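Local coordinates for putative diflavin flavoprotein A 5 (Nostoc sp. PCC 7120, PDB 4FEK), which probably passes electrons from NADH to oxygen, reducing it to water, the present chain being its N-terminal metallo-beta-lactamase-like domain, at residues K5-P13 / S62-A70. Sequence-based numbering, arbitrary orientation.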
loop_
_atom_site.group_PDB
_atom_site.type_symbol
_atom_site.label_atom_id
_atom_site.label_comp_id
_atom_site.label_asym_id
_atom_site.label_seq_id
_atom_site.Cartn_x
_atom_site.Cartn_y
_atom_site.Cartn_z
ATOM N N LYS A 5 -14.128 4.007 20.106
ATOM C CA LYS A 5 -14.922 3.920 18.887
ATOM C C LYS A 5 -14.710 2.556 18.226
ATOM O O LYS A 5 -13.689 1.908 18.452
ATOM C CB LYS A 5 -14.537 5.039 17.916
ATOM C CG LYS A 5 -14.382 6.420 18.543
ATOM C CD LYS A 5 -14.110 7.470 17.470
ATOM C CE LYS A 5 -13.723 8.816 18.061
ATOM N NZ LYS A 5 -13.482 9.835 16.997
ATOM N N PRO A 6 -15.684 2.108 17.413
ATOM C CA PRO A 6 -15.513 0.842 16.694
ATOM C C PRO A 6 -14.673 1.031 15.429
ATOM O O PRO A 6 -14.506 2.157 14.969
ATOM C CB PRO A 6 -16.943 0.493 16.290
ATOM C CG PRO A 6 -17.575 1.827 16.077
ATOM C CD PRO A 6 -17.023 2.684 17.189
ATOM N N ARG A 7 -14.172 -0.066 14.874
ATOM C CA ARG A 7 -13.467 -0.028 13.596
ATOM C C ARG A 7 -14.470 0.264 12.488
ATOM O O ARG A 7 -15.593 -0.234 12.513
ATOM C CB ARG A 7 -12.776 -1.366 13.339
ATOM C CG ARG A 7 -11.750 -1.708 14.397
ATOM C CD ARG A 7 -10.960 -2.970 14.078
ATOM N NE ARG A 7 -9.932 -3.160 15.094
ATOM C CZ ARG A 7 -9.203 -4.258 15.241
ATOM N NH1 ARG A 7 -9.381 -5.293 14.432
ATOM N NH2 ARG A 7 -8.293 -4.315 16.205
ATOM N N ASP A 8 -14.082 1.085 11.524
ATOM C CA ASP A 8 -14.973 1.382 10.390
ATOM C C ASP A 8 -14.148 1.534 9.112
ATOM O O ASP A 8 -12.916 1.468 9.147
ATOM C CB ASP A 8 -15.812 2.644 10.654
ATOM C CG ASP A 8 -14.964 3.916 10.794
ATOM O OD1 ASP A 8 -13.857 3.998 10.221
ATOM O OD2 ASP A 8 -15.418 4.859 11.474
ATOM N N VAL A 9 -14.813 1.768 7.990
ATOM C CA VAL A 9 -14.091 2.032 6.757
ATOM C C VAL A 9 -14.520 3.379 6.209
ATOM O O VAL A 9 -15.703 3.672 6.085
ATOM C CB VAL A 9 -14.316 0.908 5.703
ATOM C CG1 VAL A 9 -13.583 1.241 4.407
ATOM C CG2 VAL A 9 -13.847 -0.415 6.259
ATOM N N GLN A 10 -13.541 4.211 5.892
ATOM C CA GLN A 10 -13.795 5.537 5.375
ATOM C C GLN A 10 -13.521 5.505 3.865
ATOM O O GLN A 10 -12.410 5.167 3.434
ATOM C CB GLN A 10 -12.871 6.494 6.145
ATOM C CG GLN A 10 -12.988 7.959 5.881
ATOM C CD GLN A 10 -12.011 8.733 6.756
ATOM O OE1 GLN A 10 -10.868 8.306 6.952
ATOM N NE2 GLN A 10 -12.452 9.853 7.297
ATOM N N VAL A 11 -14.536 5.822 3.055
ATOM C CA VAL A 11 -14.380 5.791 1.600
ATOM C C VAL A 11 -14.483 7.202 1.009
ATOM O O VAL A 11 -15.391 7.945 1.356
ATOM C CB VAL A 11 -15.445 4.891 0.960
ATOM C CG1 VAL A 11 -15.182 4.732 -0.538
ATOM C CG2 VAL A 11 -15.467 3.529 1.652
ATOM N N LEU A 12 -13.562 7.561 0.117
ATOM C CA LEU A 12 -13.489 8.915 -0.430
ATOM C C LEU A 12 -12.861 8.863 -1.821
ATOM O O LEU A 12 -11.895 8.130 -2.044
ATOM C CB LEU A 12 -12.612 9.781 0.481
ATOM C CG LEU A 12 -12.831 11.266 0.821
ATOM C CD1 LEU A 12 -11.556 12.086 0.571
ATOM C CD2 LEU A 12 -14.040 11.924 0.132
ATOM N N PRO A 13 -13.419 9.625 -2.778
ATOM C CA PRO A 13 -12.747 9.856 -4.061
ATOM C C PRO A 13 -11.468 10.658 -3.829
ATOM O O PRO A 13 -11.484 11.608 -3.052
ATOM C CB PRO A 13 -13.742 10.738 -4.837
ATOM C CG PRO A 13 -15.066 10.502 -4.191
ATOM C CD PRO A 13 -14.777 10.199 -2.739
ATOM N N SER A 62 -7.841 -8.848 10.189
ATOM C CA SER A 62 -8.484 -8.102 11.263
ATOM C C SER A 62 -9.524 -7.107 10.737
ATOM O O SER A 62 -10.529 -6.816 11.404
ATOM C CB SER A 62 -7.420 -7.384 12.100
ATOM O OG SER A 62 -8.025 -6.582 13.097
ATOM N N PHE A 63 -9.285 -6.609 9.528
ATOM C CA PHE A 63 -10.168 -5.640 8.871
ATOM C C PHE A 63 -10.999 -6.285 7.747
ATOM O O PHE A 63 -11.777 -5.605 7.075
ATOM C CB PHE A 63 -9.329 -4.546 8.229
ATOM C CG PHE A 63 -8.818 -3.510 9.187
ATOM C CD1 PHE A 63 -9.678 -2.862 10.064
ATOM C CD2 PHE A 63 -7.477 -3.140 9.166
ATOM C CE1 PHE A 63 -9.209 -1.874 10.916
ATOM C CE2 PHE A 63 -7.001 -2.157 10.033
ATOM C CZ PHE A 63 -7.881 -1.526 10.902
HETATM N N MSE A 64 -10.824 -7.586 7.541
HETATM C CA MSE A 64 -11.373 -8.261 6.365
HETATM C C MSE A 64 -12.865 -8.057 6.173
HETATM O O MSE A 64 -13.305 -7.679 5.081
HETATM C CB MSE A 64 -11.104 -9.759 6.431
HETATM C CG MSE A 64 -11.811 -10.555 5.349
HETATM SE SE MSE A 64 -11.458 -12.476 5.533
HETATM C CE MSE A 64 -12.227 -12.774 7.310
ATOM N N LYS A 65 -13.632 -8.318 7.227
ATOM C CA LYS A 65 -15.087 -8.253 7.132
ATOM C C LYS A 65 -15.596 -6.864 6.782
ATOM O O LYS A 65 -16.371 -6.712 5.841
ATOM C CB LYS A 65 -15.766 -8.749 8.409
ATOM C CG LYS A 65 -17.293 -8.740 8.298
ATOM C CD LYS A 65 -17.972 -9.123 9.616
ATOM C CE LYS A 65 -19.484 -9.238 9.466
ATOM N NZ LYS A 65 -19.910 -10.437 8.684
ATOM N N ILE A 66 -15.156 -5.837 7.514
ATOM C CA ILE A 66 -15.649 -4.490 7.209
ATOM C C ILE A 66 -15.106 -3.971 5.879
ATOM O O ILE A 66 -15.774 -3.204 5.185
ATOM C CB ILE A 66 -15.383 -3.466 8.345
ATOM C CG1 ILE A 66 -13.892 -3.348 8.642
ATOM C CG2 ILE A 66 -16.147 -3.851 9.606
ATOM C CD1 ILE A 66 -13.574 -2.277 9.673
ATOM N N TYR A 67 -13.897 -4.406 5.524
ATOM C CA TYR A 67 -13.343 -4.084 4.232
ATOM C C TYR A 67 -14.223 -4.600 3.083
ATOM O O TYR A 67 -14.597 -3.846 2.193
ATOM C CB TYR A 67 -11.952 -4.680 4.100
ATOM C CG TYR A 67 -11.392 -4.477 2.723
ATOM C CD1 TYR A 67 -11.106 -3.202 2.251
ATOM C CD2 TYR A 67 -11.172 -5.563 1.881
ATOM C CE1 TYR A 67 -10.591 -3.010 0.980
ATOM C CE2 TYR A 67 -10.668 -5.385 0.608
ATOM C CZ TYR A 67 -10.372 -4.108 0.166
ATOM O OH TYR A 67 -9.855 -3.953 -1.100
ATOM N N LEU A 68 -14.521 -5.893 3.096
ATOM C CA LEU A 68 -15.310 -6.498 2.026
ATOM C C LEU A 68 -16.719 -5.904 1.907
ATOM O O LEU A 68 -17.223 -5.706 0.791
ATOM C CB LEU A 68 -15.382 -8.013 2.212
ATOM C CG LEU A 68 -14.034 -8.705 1.995
ATOM C CD1 LEU A 68 -14.137 -10.174 2.365
ATOM C CD2 LEU A 68 -13.524 -8.521 0.570
ATOM N N GLU A 69 -17.355 -5.634 3.046
ATOM C CA GLU A 69 -18.647 -4.927 3.051
ATOM C C GLU A 69 -18.566 -3.566 2.364
ATOM O O GLU A 69 -19.405 -3.251 1.523
ATOM C CB GLU A 69 -19.175 -4.752 4.477
ATOM C CG GLU A 69 -19.473 -6.084 5.182
ATOM C CD GLU A 69 -20.446 -5.936 6.355
ATOM O OE1 GLU A 69 -21.121 -4.882 6.447
ATOM O OE2 GLU A 69 -20.536 -6.872 7.181
ATOM N N ALA A 70 -17.558 -2.759 2.717
ATOM C CA ALA A 70 -17.378 -1.457 2.075
ATOM C C ALA A 70 -17.037 -1.584 0.576
ATOM O O ALA A 70 -17.510 -0.803 -0.262
ATOM C CB ALA A 70 -16.299 -0.637 2.807
#
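V9 of strand 8-13 faces I66 and A70 of helix 62-70, and the two backbones run in the same general sense, their axes 41° apart and 8.0 Å from each other at closest approach. D8 and I66 are brought nearly level, CA to CA 6.7 Å. V9, a beta-branched residue at home in a strand, spreads two methyls over the helix. V9 CG1 stands trans to the main-chain nitrogen (chi1 178°), 3.7 Å from A70 CB, while CG2 rests against I66, 3.8 Å from its CG1. A70 is small enough to let the strand come close, and V11 CG2 reaches the same A70 CB more loosely, at 4.4 Å. Here the outermost strand of the seven-stranded mixed sheet in a metallo-beta-lactamase-like fold is packed against the helix that follows strand 53-56; strand 18-25 is the antiparallel neighbour of strand 8-15, with A23 and S25 touching F63. Toward the start of the strand, I66 CD1 makes a van der Waals contact with D8 O at 3.8 Å and an apolar one with R7 CB at 3.9 Å. D8 points away from the helix, and its OD1 forms a salt bridge with R24. R7 suits the partly open end, because its long aliphatic part packs on F63 and I66 while the guanidinium lies by S62, its edge turned to S62 O. R7 CG lies anti to the carbonyl carbon and the side chain runs on extended, its CD 3.8 Å from F63 CE1; arginine and phenylalanine cross at about a right angle, guanidinium and ring planes 56° apart. L29 touches both R7 and F63, and S25 OG takes a weak hydrogen bond from R7 NE.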